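Side-chain contacts in solute carrier family 15 member 1 (Mus musculus, PDB 5A9D), which carries small peptides into intestinal cells together with protons, and is represented here by its extracellular domain of two immunoglobulin-like lobes: residues H71-W76 and Y81-D86; V5-L10 and D43-I48; I99-T104 and I111-K116. All coordinates share one frame; numbering follows the deposited sequence.

How the interactions relate
Along the chain, interaction 2 closes before interaction 1 opens, and interaction 3 follows in the second immunoglobulin-like lobe. Interactions 1 and 2 lie with their centres 11 Å apart and share a sheet, since strand 4-11 runs beside strand 69-76: interaction 1 holds two strands of that sheet together, whereas interaction 2 packs a connecting loop against that sheet's inner side. Interaction 3, its centre about 24 Å from that of interaction 1 and 22 Å from that of interaction 2, joins the two sheets of the other lobe and touches neither. In the dimer the second lobe of one subunit meets the first lobe of the other: R100 of the second subunit reaches T72 and D86 of interaction 1.

Interaction 1. Residues H71-W76 and Y81-D86; sequences HTLLVW and YRVVKD
Y81 and L73 meet on the inner face of an antiparallel beta hairpin, strands 69-76 and 80-88, at one border of a sheet in the first immunoglobulin-like lobe. Y81 CG stands between the backbone N and the carbonyl carbon (chi1 74°), which brings ring atom CD2 to 3.8 Å from L73 CD1, and its hydroxyl is bonded to A62 N. W76 lays one face of its indole over Y81 N, offset toward the rim. R82 forms a hydrogen-bonded pair with L74: R82 N binds L74 O at 3.0 Å, and R82 O takes L74 N at 2.8 Å. Its CB lies at the indole edge, in the ring plane, while NE bonds H124 O of the second subunit. V83 returns to the inner face and divides its methyls: CG2 stands 3.9 Å from L73 CD1, and CG1 meets H71 CD2. The H71 imidazole is held at both nitrogens, by Q6 O and E66 N, so its rotation is fixed where V83 touches it. Next, V84 pairs with T72 through two backbone bonds and sets CG2 3.7 Å from L74 CD1 on the face turned to the second subunit. D86 finishes the walk. Its OD1 makes a salt bridge with R100 of the second subunit, and the same arginine bonds T72 OG1. That hydroxyl, swung beside its own backbone N (chi1 -72°), donates to the syn lone pair of D86 OD2 at 2.6 Å.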
ATOM      1  N   HIS A  71       6.843  -6.205   6.080  1.00 31.22           N
ATOM      2  CA  HIS A  71       5.864  -5.575   6.931  1.00 30.53           C
ATOM      3  C   HIS A  71       6.553  -4.960   8.122  1.00 34.17           C
ATOM      4  O   HIS A  71       7.552  -5.493   8.602  1.00 32.81           O
ATOM      5  CB  HIS A  71       4.868  -6.624   7.467  1.00 30.89           C
ATOM      6  CG  HIS A  71       4.253  -7.502   6.413  1.00 34.38           C
ATOM      7  ND1 HIS A  71       4.953  -8.581   5.874  1.00 35.83           N
ATOM      8  CD2 HIS A  71       3.023  -7.448   5.846  1.00 35.30           C
ATOM      9  CE1 HIS A  71       4.145  -9.112   4.966  1.00 35.57           C
ATOM     10  NE2 HIS A  71       2.967  -8.478   4.928  1.00 35.65           N
ATOM     11  N   THR A  72       5.962  -3.892   8.666  1.00 32.93           N
ATOM     12  CA  THR A  72       6.409  -3.334   9.934  1.00 33.68           C
ATOM     13  C   THR A  72       5.281  -3.612  10.904  1.00 37.28           C
ATOM     14  O   THR A  72       4.170  -3.136  10.694  1.00 36.76           O
ATOM     15  CB  THR A  72       6.735  -1.839   9.849  1.00 40.61           C
ATOM     16  OG1 THR A  72       7.933  -1.726   9.113  1.00 35.82           O
ATOM     17  CG2 THR A  72       6.964  -1.184  11.247  1.00 36.72           C
ATOM     18  N   LEU A  73       5.565  -4.394  11.946  1.00 33.24           N
ATOM     19  CA  LEU A  73       4.624  -4.644  13.004  1.00 33.31           C
ATOM     20  C   LEU A  73       4.821  -3.530  14.046  1.00 36.75           C
ATOM     21  O   LEU A  73       5.821  -3.516  14.793  1.00 34.73           O
ATOM     22  CB  LEU A  73       4.803  -6.052  13.616  1.00 33.44           C
ATOM     23  CG  LEU A  73       3.874  -6.414  14.818  1.00 38.96           C
ATOM     24  CD1 LEU A  73       2.376  -6.446  14.417  1.00 38.67           C
ATOM     25  CD2 LEU A  73       4.280  -7.748  15.440  1.00 41.04           C
ATOM     26  N   LEU A  74       3.895  -2.562  14.062  1.00 33.84           N
ATOM     27  CA  LEU A  74       3.955  -1.483  15.044  1.00 35.25           C
ATOM     28  C   LEU A  74       3.338  -2.038  16.314  1.00 39.03           C
ATOM     29  O   LEU A  74       2.297  -2.674  16.224  1.00 37.62           O
ATOM     30  CB  LEU A  74       3.149  -0.244  14.600  1.00 37.33           C
ATOM     31  CG  LEU A  74       3.634   0.561  13.398  1.00 40.86           C
ATOM     32  CD1 LEU A  74       2.644   1.666  13.093  1.00 42.34           C
ATOM     33  CD2 LEU A  74       4.993   1.204  13.672  1.00 40.37           C
ATOM     34  N   VAL A  75       4.016  -1.879  17.477  1.00 35.15           N
ATOM     35  CA  VAL A  75       3.496  -2.338  18.778  1.00 35.46           C
ATOM     36  C   VAL A  75       3.540  -1.171  19.789  1.00 41.21           C
ATOM     37  O   VAL A  75       4.464  -0.344  19.738  1.00 39.27           O
ATOM     38  CB  VAL A  75       4.168  -3.640  19.333  1.00 38.08           C
ATOM     39  CG1 VAL A  75       3.951  -4.833  18.391  1.00 37.70           C
ATOM     40  CG2 VAL A  75       5.668  -3.448  19.608  1.00 36.89           C
ATOM     41  N   TRP A  76       2.553  -1.094  20.685  1.00 39.40           N
ATOM     42  CA  TRP A  76       2.482  -0.067  21.729  1.00 41.61           C
ATOM     43  C   TRP A  76       1.661  -0.571  22.915  1.00 51.16           C
ATOM     44  O   TRP A  76       0.948  -1.567  22.791  1.00 49.60           O
ATOM     45  CB  TRP A  76       2.008   1.315  21.207  1.00 41.18           C
ATOM     46  CG  TRP A  76       0.604   1.370  20.676  1.00 43.75           C
ATOM     47  CD1 TRP A  76      -0.490   1.868  21.319  1.00 50.01           C
ATOM     48  CD2 TRP A  76       0.166   1.024  19.348  1.00 42.67           C
ATOM     49  NE1 TRP A  76      -1.582   1.837  20.488  1.00 51.27           N
ATOM     50  CE2 TRP A  76      -1.216   1.293  19.281  1.00 49.40           C
ATOM     51  CE3 TRP A  76       0.808   0.476  18.217  1.00 41.06           C
ATOM     52  CZ2 TRP A  76      -1.982   1.012  18.146  1.00 49.22           C
ATOM     53  CZ3 TRP A  76       0.061   0.219  17.084  1.00 42.65           C
ATOM     54  CH2 TRP A  76      -1.325   0.467  17.058  1.00 46.46           C
ATOM     55  N   TYR A  81      -1.281  -3.264  18.457  1.00 46.19           N
ATOM     56  CA  TYR A  81      -0.457  -3.448  17.273  1.00 44.29           C
ATOM     57  C   TYR A  81      -1.156  -2.936  16.022  1.00 47.54           C
ATOM     58  O   TYR A  81      -2.362  -2.733  16.017  1.00 48.38           O
ATOM     59  CB  TYR A  81      -0.039  -4.938  17.083  1.00 43.54           C
ATOM     60  CG  TYR A  81      -1.161  -5.838  16.601  1.00 46.44           C
ATOM     61  CD1 TYR A  81      -2.056  -6.416  17.504  1.00 51.72           C
ATOM     62  CD2 TYR A  81      -1.358  -6.074  15.238  1.00 45.66           C
ATOM     63  CE1 TYR A  81      -3.133  -7.192  17.063  1.00 54.61           C
ATOM     64  CE2 TYR A  81      -2.438  -6.836  14.785  1.00 47.61           C
ATOM     65  CZ  TYR A  81      -3.297  -7.426  15.707  1.00 60.39           C
ATOM     66  OH  TYR A  81      -4.346  -8.204  15.296  1.00 66.12           O
ATOM     67  N   ARG A  82      -0.374  -2.765  14.958  1.00 42.56           N
ATOM     68  CA  ARG A  82      -0.831  -2.458  13.618  1.00 42.08           C
ATOM     69  C   ARG A  82       0.209  -3.019  12.649  1.00 44.76           C
ATOM     70  O   ARG A  82       1.408  -2.771  12.822  1.00 42.90           O
ATOM     71  CB  ARG A  82      -1.016  -0.956  13.370  1.00 41.66           C
ATOM     72  CG  ARG A  82      -1.635  -0.705  11.969  1.00 40.79           C
ATOM     73  CD  ARG A  82      -1.541   0.736  11.530  1.00 48.36           C
ATOM     74  NE  ARG A  82      -2.004   1.642  12.585  1.00 61.66           N
ATOM     75  CZ  ARG A  82      -3.258   2.053  12.730  1.00 79.04           C
ATOM     76  NH1 ARG A  82      -4.196   1.663  11.872  1.00 67.15           N
ATOM     77  NH2 ARG A  82      -3.588   2.846  13.743  1.00 66.38           N
ATOM     78  N   VAL A  83      -0.254  -3.771  11.643  1.00 39.70           N
ATOM     79  CA  VAL A  83       0.617  -4.316  10.607  1.00 38.27           C
ATOM     80  C   VAL A  83       0.629  -3.283   9.494  1.00 42.17           C
ATOM     81  O   VAL A  83      -0.414  -2.924   8.992  1.00 42.13           O
ATOM     82  CB  VAL A  83       0.199  -5.717  10.098  1.00 41.76           C
ATOM     83  CG1 VAL A  83       1.116  -6.199   8.965  1.00 39.85           C
ATOM     84  CG2 VAL A  83       0.165  -6.732  11.241  1.00 41.71           C
ATOM     85  N   VAL A  84       1.820  -2.789   9.142  1.00 39.30           N
ATOM     86  CA  VAL A  84       2.049  -1.799   8.087  1.00 38.92           C
ATOM     87  C   VAL A  84       2.744  -2.535   6.929  1.00 37.98           C
ATOM     88  O   VAL A  84       3.709  -3.262   7.132  1.00 34.99           O
ATOM     89  CB  VAL A  84       2.906  -0.611   8.647  1.00 44.21           C
ATOM     90  CG1 VAL A  84       3.376   0.335   7.528  1.00 45.46           C
ATOM     91  CG2 VAL A  84       2.121   0.163   9.704  1.00 45.31           C
ATOM     92  N   LYS A  85       2.239  -2.348   5.729  1.00 37.68           N
ATOM     93  CA  LYS A  85       2.791  -2.933   4.500  1.00 37.51           C
ATOM     94  C   LYS A  85       4.035  -2.165   4.061  1.00 42.36           C
ATOM     95  O   LYS A  85       3.991  -0.937   3.944  1.00 44.74           O
ATOM     96  CB  LYS A  85       1.715  -2.899   3.414  1.00 41.33           C
ATOM     97  CG  LYS A  85       0.797  -4.111   3.485  1.00 59.15           C
ATOM     98  CD  LYS A  85      -0.381  -3.964   2.528  1.00 73.40           C
ATOM     99  CE  LYS A  85      -1.157  -5.253   2.402  1.00 85.68           C
ATOM    100  NZ  LYS A  85      -2.434  -5.039   1.675  1.00 98.14           N
ATOM    101  N   ASP A  86       5.153  -2.866   3.858  1.00 37.69           N
ATOM    102  CA  ASP A  86       6.429  -2.235   3.497  1.00 38.18           C
ATOM    103  C   ASP A  86       6.922  -2.577   2.079  1.00 43.82           C
ATOM    104  O   ASP A  86       8.103  -2.337   1.753  1.00 46.06           O
ATOM    105  CB  ASP A  86       7.530  -2.599   4.511  1.00 39.34           C
ATOM    106  CG  ASP A  86       7.502  -1.972   5.888  1.00 50.68           C
ATOM    107  OD1 ASP A  86       6.532  -1.235   6.200  1.00 52.38           O
ATOM    108  OD2 ASP A  86       8.435  -2.238   6.665  1.00 60.60           O
TER

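Interaction 2. Residues V5-L10 and D43-I48; sequences VQIKVL and DKLTSI
L45 reaches V5 and I7 from the centre of an inverse gamma turn, in a loop with no regular structure, and the contact is made by methyl groups with no hydrogen bond across it. Even the nearest alpha carbons, V5 CA and L45 CA, are 8.7 Å apart, so the side chains span the whole distance. One branch of the leucine does the work. L45 CD2 lies 3.8 Å from I7 CD1, the two side chains extending tip to tip, and the same methyl stands 3.9 Å from V5 CG1, where the leucine crosses the valine at about a right angle. With CG1 anti to the carbonyl carbon (chi1 -51°) and the chain extended beyond it, I7 projects its delta methyl far enough to meet I48 CD1 as well, more loosely at 4.1 Å. All four residues are buried. F65 touches both isoleucines, and F21 packs on I7. The loop leaves strand 32-41, antiparallel neighbour of strand 4-11 in one sheet, and leads into strand 49-52 of the other sheet; L45 and I48 of the loop thus face the interior of the sandwich, I48 on V19 of strand 17-21, while V5, on strand 4-11, touches H71 of strand 69-76.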
ATOM      1  N   VAL A   5       7.622 -14.301   4.348  1.00 39.89           N
ATOM      2  CA  VAL A   5       7.046 -13.093   4.923  1.00 37.19           C
ATOM      3  C   VAL A   5       8.169 -12.420   5.729  1.00 37.60           C
ATOM      4  O   VAL A   5       8.857 -13.093   6.500  1.00 35.76           O
ATOM      5  CB  VAL A   5       5.813 -13.479   5.794  1.00 41.15           C
ATOM      6  CG1 VAL A   5       5.400 -12.348   6.737  1.00 38.65           C
ATOM      7  CG2 VAL A   5       4.634 -13.878   4.900  1.00 41.91           C
ATOM      8  N   GLN A   6       8.424 -11.128   5.471  1.00 31.59           N
ATOM      9  CA  GLN A   6       9.449 -10.397   6.218  1.00 30.71           C
ATOM     10  C   GLN A   6       8.744  -9.450   7.176  1.00 33.40           C
ATOM     11  O   GLN A   6       7.800  -8.749   6.790  1.00 30.75           O
ATOM     12  CB  GLN A   6      10.416  -9.659   5.300  1.00 32.75           C
ATOM     13  CG  GLN A   6      11.490 -10.560   4.652  1.00 39.12           C
ATOM     14  CD  GLN A   6      12.404  -9.805   3.699  1.00 51.92           C
ATOM     15  OE1 GLN A   6      12.608  -8.606   3.824  1.00 48.81           O
ATOM     16  NE2 GLN A   6      12.967 -10.469   2.694  1.00 43.25           N
ATOM     17  N   ILE A   7       9.145  -9.493   8.457  1.00 30.76           N
ATOM     18  CA  ILE A   7       8.551  -8.675   9.512  1.00 29.79           C
ATOM     19  C   ILE A   7       9.634  -7.989  10.351  1.00 34.26           C
ATOM     20  O   ILE A   7      10.516  -8.640  10.896  1.00 33.47           O
ATOM     21  CB  ILE A   7       7.602  -9.507  10.437  1.00 31.51           C
ATOM     22  CG1 ILE A   7       6.574 -10.324   9.619  1.00 33.01           C
ATOM     23  CG2 ILE A   7       6.905  -8.598  11.492  1.00 29.06           C
ATOM     24  CD1 ILE A   7       5.821 -11.460  10.380  1.00 39.82           C
ATOM     25  N   LYS A   8       9.476  -6.685  10.524  1.00 32.05           N
ATOM     26  CA  LYS A   8      10.308  -5.836  11.381  1.00 32.49           C
ATOM     27  C   LYS A   8       9.363  -5.383  12.484  1.00 32.10           C
ATOM     28  O   LYS A   8       8.195  -5.136  12.216  1.00 31.65           O
ATOM     29  CB  LYS A   8      10.815  -4.622  10.575  1.00 34.65           C
ATOM     30  CG  LYS A   8      11.514  -3.529  11.360  1.00 45.65           C
ATOM     31  CD  LYS A   8      11.161  -2.232  10.689  1.00 56.09           C
ATOM     32  CE  LYS A   8      12.348  -1.477  10.200  1.00 60.21           C
ATOM     33  NZ  LYS A   8      11.929  -0.457   9.221  1.00 61.24           N
ATOM     34  N   VAL A   9       9.835  -5.310  13.716  1.00 28.21           N
ATOM     35  CA  VAL A   9       8.977  -4.851  14.822  1.00 28.21           C
ATOM     36  C   VAL A   9       9.454  -3.470  15.249  1.00 34.54           C
ATOM     37  O   VAL A   9      10.648  -3.270  15.399  1.00 34.52           O
ATOM     38  CB  VAL A   9       8.954  -5.831  16.019  1.00 30.40           C
ATOM     39  CG1 VAL A   9       7.954  -5.367  17.109  1.00 30.38           C
ATOM     40  CG2 VAL A   9       8.641  -7.253  15.556  1.00 29.55           C
ATOM     41  N   LEU A  10       8.523  -2.521  15.426  1.00 31.80           N
ATOM     42  CA  LEU A  10       8.848  -1.193  15.907  1.00 31.86           C
ATOM     43  C   LEU A  10       7.936  -0.910  17.098  1.00 34.65           C
ATOM     44  O   LEU A  10       6.708  -0.866  16.978  1.00 35.01           O
ATOM     45  CB  LEU A  10       8.727  -0.133  14.764  1.00 32.49           C
ATOM     46  CG  LEU A  10       8.699   1.371  15.129  1.00 37.79           C
ATOM     47  CD1 LEU A  10       9.991   1.830  15.811  1.00 39.06           C
ATOM     48  CD2 LEU A  10       8.477   2.241  13.890  1.00 36.79           C
ATOM     49  N   ASP A  43       3.274 -20.626   6.056  1.00 55.30           N
ATOM     50  CA  ASP A  43       2.626 -21.805   6.642  1.00 59.61           C
ATOM     51  C   ASP A  43       3.089 -22.065   8.077  1.00 65.18           C
ATOM     52  O   ASP A  43       2.357 -22.701   8.837  1.00 67.83           O
ATOM     53  CB  ASP A  43       2.872 -23.062   5.772  1.00 64.76           C
ATOM     54  CG  ASP A  43       4.248 -23.694   5.945  1.00 76.70           C
ATOM     55  OD1 ASP A  43       5.238 -23.100   5.462  1.00 76.70           O
ATOM     56  OD2 ASP A  43       4.334 -24.772   6.592  1.00 84.71           O
ATOM     57  N   LYS A  44       4.311 -21.603   8.425  1.00 60.19           N
ATOM     58  CA  LYS A  44       4.933 -21.767   9.749  1.00 60.64           C
ATOM     59  C   LYS A  44       4.625 -20.595  10.666  1.00 61.18           C
ATOM     60  O   LYS A  44       4.951 -20.653  11.839  1.00 61.67           O
ATOM     61  CB  LYS A  44       6.452 -22.004   9.629  1.00 63.44           C
ATOM     62  CG  LYS A  44       6.805 -23.364   9.026  1.00 78.24           C
ATOM     63  CD  LYS A  44       8.301 -23.505   8.796  1.00 83.46           C
ATOM     64  CE  LYS A  44       8.641 -24.848   8.198  1.00 97.64           C
ATOM     65  NZ  LYS A  44      10.093 -24.974   7.905  1.00107.22           N
ATOM     66  N   LEU A  45       3.965 -19.547  10.146  1.00 55.84           N
ATOM     67  CA  LEU A  45       3.572 -18.355  10.902  1.00 53.45           C
ATOM     68  C   LEU A  45       2.166 -18.624  11.405  1.00 62.11           C
ATOM     69  O   LEU A  45       1.206 -17.977  10.987  1.00 61.88           O
ATOM     70  CB  LEU A  45       3.647 -17.112   9.974  1.00 50.18           C
ATOM     71  CG  LEU A  45       3.924 -15.740  10.582  1.00 52.37           C
ATOM     72  CD1 LEU A  45       5.184 -15.729  11.485  1.00 50.77           C
ATOM     73  CD2 LEU A  45       4.069 -14.703   9.494  1.00 52.67           C
ATOM     74  N   THR A  46       2.059 -19.639  12.284  1.00 63.22           N
ATOM     75  CA  THR A  46       0.840 -20.200  12.894  1.00 67.17           C
ATOM     76  C   THR A  46       0.071 -19.162  13.708  1.00 72.11           C
ATOM     77  O   THR A  46      -1.149 -19.045  13.551  1.00 74.26           O
ATOM     78  CB  THR A  46       1.208 -21.463  13.705  1.00 81.08           C
ATOM     79  OG1 THR A  46       1.883 -22.372  12.838  1.00 80.15           O
ATOM     80  CG2 THR A  46      -0.006 -22.158  14.315  1.00 88.89           C
ATOM     81  N   SER A  47       0.782 -18.439  14.594  1.00 65.88           N
ATOM     82  CA  SER A  47       0.240 -17.373  15.433  1.00 63.99           C
ATOM     83  C   SER A  47       1.362 -16.448  15.890  1.00 62.32           C
ATOM     84  O   SER A  47       2.531 -16.844  15.892  1.00 62.52           O
ATOM     85  CB  SER A  47      -0.535 -17.933  16.626  1.00 69.89           C
ATOM     86  OG  SER A  47       0.324 -18.397  17.653  1.00 78.49           O
ATOM     87  N   ILE A  48       1.007 -15.211  16.240  1.00 53.61           N
ATOM     88  CA  ILE A  48       1.934 -14.211  16.748  1.00 49.98           C
ATOM     89  C   ILE A  48       1.270 -13.594  17.957  1.00 53.05           C
ATOM     90  O   ILE A  48       0.153 -13.087  17.842  1.00 54.86           O
ATOM     91  CB  ILE A  48       2.340 -13.154  15.671  1.00 50.15           C
ATOM     92  CG1 ILE A  48       3.035 -13.818  14.457  1.00 48.77           C
ATOM     93  CG2 ILE A  48       3.261 -12.081  16.289  1.00 50.42           C
ATOM     94  CD1 ILE A  48       3.177 -12.904  13.216  1.00 43.11           C
TER

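Interaction 3. Residues I99-T104 and I111-K116; sequences IRFVNT and IKMSGK
M113, which packs its thioether against I99, also supplies the shortest polar bond here: its carbonyl O receives K116 N at 2.8 Å. With the return bond from M113 N to K116 O, this closes a type I' turn, the tight two-residue link of a beta hairpin in the second immunoglobulin-like lobe. No hydrogen bond joins the two segments themselves. Strands 97-103 and 109-113 belong to different sheets; the axes of these short segments come within 9.8 Å, and the side chains meet between the two layers of the sandwich. F101 has the largest share of the contact. I111 CG2 sits over one face of the ring, 3.8 Å from the centroid and 21° off the normal, a CH-pi contact, while I111 CD1 goes the other way along the side chain to F101 CB. The M113 methyl comes to the ring edge, near its plane. Y118, Y139 and Y167 also meet this phenyl, with Y118 edge to face. Replacing F101 by alanine would probably leave the I111 methyl without its aromatic surface and open a gap among Y118, Y139 and Y167. Two residues earlier on the strand, I99 crosses M113 at about a right angle. The methionine, extended with CG anti to its N (chi1 178°) and bent only at its last torsion, places SD 3.9 Å from I99 CD1.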
ATOM      1  N   ILE A  99       2.753  -7.615 -12.432  1.00 30.00           N
ATOM      2  CA  ILE A  99       1.409  -8.113 -12.695  1.00 29.05           C
ATOM      3  C   ILE A  99       0.587  -8.044 -11.411  1.00 30.63           C
ATOM      4  O   ILE A  99       1.037  -8.494 -10.362  1.00 28.68           O
ATOM      5  CB  ILE A  99       1.407  -9.551 -13.307  1.00 32.47           C
ATOM      6  CG1 ILE A  99       2.123  -9.597 -14.676  1.00 36.66           C
ATOM      7  CG2 ILE A  99      -0.025 -10.142 -13.414  1.00 30.59           C
ATOM      8  CD1 ILE A  99       2.449 -11.047 -15.178  1.00 45.83           C
ATOM      9  N   ARG A 100      -0.620  -7.495 -11.507  1.00 27.03           N
ATOM     10  CA  ARG A 100      -1.550  -7.497 -10.379  1.00 25.97           C
ATOM     11  C   ARG A 100      -2.878  -8.072 -10.893  1.00 28.63           C
ATOM     12  O   ARG A 100      -3.124  -8.089 -12.098  1.00 26.29           O
ATOM     13  CB  ARG A 100      -1.728  -6.096  -9.757  1.00 25.61           C
ATOM     14  CG  ARG A 100      -2.466  -5.141 -10.669  1.00 30.12           C
ATOM     15  CD  ARG A 100      -2.857  -3.898  -9.930  1.00 33.08           C
ATOM     16  NE  ARG A 100      -3.413  -2.941 -10.875  1.00 34.96           N
ATOM     17  CZ  ARG A 100      -3.607  -1.661 -10.611  1.00 50.69           C
ATOM     18  NH1 ARG A 100      -3.321  -1.174  -9.409  1.00 39.28           N
ATOM     19  NH2 ARG A 100      -4.067  -0.849 -11.552  1.00 43.90           N
ATOM     20  N   PHE A 101      -3.673  -8.607  -9.989  1.00 25.46           N
ATOM     21  CA  PHE A 101      -4.949  -9.200 -10.348  1.00 25.93           C
ATOM     22  C   PHE A 101      -6.085  -8.427  -9.701  1.00 30.81           C
ATOM     23  O   PHE A 101      -5.958  -7.964  -8.576  1.00 28.19           O
ATOM     24  CB  PHE A 101      -5.005 -10.674  -9.909  1.00 26.38           C
ATOM     25  CG  PHE A 101      -4.152 -11.554 -10.790  1.00 26.63           C
ATOM     26  CD1 PHE A 101      -2.792 -11.723 -10.526  1.00 26.54           C
ATOM     27  CD2 PHE A 101      -4.692 -12.155 -11.931  1.00 25.49           C
ATOM     28  CE1 PHE A 101      -1.992 -12.493 -11.382  1.00 27.58           C
ATOM     29  CE2 PHE A 101      -3.905 -12.955 -12.762  1.00 27.82           C
ATOM     30  CZ  PHE A 101      -2.558 -13.099 -12.502  1.00 27.08           C
ATOM     31  N   VAL A 102      -7.197  -8.294 -10.432  1.00 28.57           N
ATOM     32  CA  VAL A 102      -8.384  -7.634  -9.940  1.00 27.93           C
ATOM     33  C   VAL A 102      -9.452  -8.720  -9.914  1.00 31.40           C
ATOM     34  O   VAL A 102      -9.704  -9.362 -10.935  1.00 30.43           O
ATOM     35  CB  VAL A 102      -8.808  -6.389 -10.782  1.00 31.09           C
ATOM     36  CG1 VAL A 102     -10.238  -5.933 -10.444  1.00 29.57           C
ATOM     37  CG2 VAL A 102      -7.825  -5.240 -10.590  1.00 31.70           C
ATOM     38  N   ASN A 103     -10.106  -8.879  -8.762  1.00 27.77           N
ATOM     39  CA  ASN A 103     -11.165  -9.861  -8.610  1.00 28.84           C
ATOM     40  C   ASN A 103     -12.517  -9.189  -8.754  1.00 34.38           C
ATOM     41  O   ASN A 103     -12.808  -8.277  -7.994  1.00 35.72           O
ATOM     42  CB  ASN A 103     -11.025 -10.572  -7.252  1.00 28.22           C
ATOM     43  CG  ASN A 103     -12.114 -11.570  -6.971  1.00 35.98           C
ATOM     44  OD1 ASN A 103     -12.740 -12.102  -7.877  1.00 33.87           O
ATOM     45  ND2 ASN A 103     -12.302 -11.906  -5.717  1.00 26.17           N
ATOM     46  N   THR A 104     -13.351  -9.617  -9.721  1.00 33.38           N
ATOM     47  CA  THR A 104     -14.708  -9.044  -9.838  1.00 35.15           C
ATOM     48  C   THR A 104     -15.762 -10.021  -9.307  1.00 41.87           C
ATOM     49  O   THR A 104     -16.939  -9.715  -9.344  1.00 43.17           O
ATOM     50  CB  THR A 104     -15.035  -8.586 -11.269  1.00 40.70           C
ATOM     51  OG1 THR A 104     -15.240  -9.732 -12.090  1.00 36.18           O
ATOM     52  CG2 THR A 104     -13.969  -7.673 -11.863  1.00 36.80           C
ATOM     53  N   ILE A 111      -4.441 -16.684  -6.689  1.00 32.09           N
ATOM     54  CA  ILE A 111      -3.722 -16.827  -7.942  1.00 30.49           C
ATOM     55  C   ILE A 111      -2.353 -17.307  -7.623  1.00 33.31           C
ATOM     56  O   ILE A 111      -1.711 -16.749  -6.736  1.00 30.20           O
ATOM     57  CB  ILE A 111      -3.659 -15.512  -8.788  1.00 31.68           C
ATOM     58  CG1 ILE A 111      -5.053 -14.929  -8.991  1.00 32.23           C
ATOM     59  CG2 ILE A 111      -2.943 -15.764 -10.133  1.00 31.45           C
ATOM     60  CD1 ILE A 111      -5.399 -13.782  -8.007  1.00 26.92           C
ATOM     61  N   LYS A 112      -1.883 -18.330  -8.375  1.00 30.14           N
ATOM     62  CA  LYS A 112      -0.535 -18.862  -8.213  1.00 32.15           C
ATOM     63  C   LYS A 112       0.114 -18.732  -9.588  1.00 37.10           C
ATOM     64  O   LYS A 112      -0.460 -19.193 -10.583  1.00 35.18           O
ATOM     65  CB  LYS A 112      -0.527 -20.334  -7.729  1.00 35.50           C
ATOM     66  CG  LYS A 112      -1.158 -20.533  -6.349  1.00 40.23           C
ATOM     67  CD  LYS A 112      -0.507 -21.673  -5.606  1.00 49.77           C
ATOM     68  CE  LYS A 112      -1.214 -22.009  -4.315  1.00 63.58           C
ATOM     69  NZ  LYS A 112      -0.695 -23.276  -3.717  1.00 80.14           N
ATOM     70  N   MET A 113       1.250 -18.036  -9.656  1.00 34.80           N
ATOM     71  CA  MET A 113       1.958 -17.824 -10.926  1.00 36.29           C
ATOM     72  C   MET A 113       3.446 -17.890 -10.688  1.00 39.60           C
ATOM     73  O   MET A 113       3.963 -17.114  -9.887  1.00 36.17           O
ATOM     74  CB  MET A 113       1.582 -16.475 -11.557  1.00 37.69           C
ATOM     75  CG  MET A 113       2.340 -16.186 -12.876  1.00 44.14           C
ATOM     76  SD  MET A 113       2.052 -14.524 -13.552  1.00 49.00           S
ATOM     77  CE  MET A 113       0.778 -14.828 -14.621  1.00 46.52           C
ATOM     78  N   SER A 114       4.139 -18.781 -11.431  1.00 41.75           N
ATOM     79  CA  SER A 114       5.597 -18.980 -11.410  1.00 43.57           C
ATOM     80  C   SER A 114       6.180 -18.903 -10.003  1.00 46.85           C
ATOM     81  O   SER A 114       7.087 -18.110  -9.771  1.00 49.00           O
ATOM     82  CB  SER A 114       6.301 -17.971 -12.329  1.00 48.78           C
ATOM     83  OG  SER A 114       5.655 -17.789 -13.577  1.00 58.55           O
ATOM     84  N   GLY A 115       5.627 -19.684  -9.073  1.00 42.15           N
ATOM     85  CA  GLY A 115       6.090 -19.728  -7.680  1.00 41.67           C
ATOM     86  C   GLY A 115       5.645 -18.578  -6.786  1.00 43.77           C
ATOM     87  O   GLY A 115       5.934 -18.581  -5.589  1.00 47.39           O
ATOM     88  N   LYS A 116       4.947 -17.579  -7.347  1.00 37.75           N
ATOM     89  CA  LYS A 116       4.408 -16.443  -6.574  1.00 36.18           C
ATOM     90  C   LYS A 116       2.914 -16.637  -6.312  1.00 36.21           C
ATOM     91  O   LYS A 116       2.262 -17.367  -7.053  1.00 35.65           O
ATOM     92  CB  LYS A 116       4.727 -15.092  -7.237  1.00 38.39           C
ATOM     93  CG  LYS A 116       6.256 -14.849  -7.230  1.00 39.77           C
ATOM     94  CD  LYS A 116       6.623 -13.485  -7.737  1.00 48.33           C
ATOM     95  CE  LYS A 116       8.124 -13.269  -7.654  1.00 48.36           C
ATOM     96  NZ  LYS A 116       8.823 -13.898  -8.800  1.00 73.81           N
TER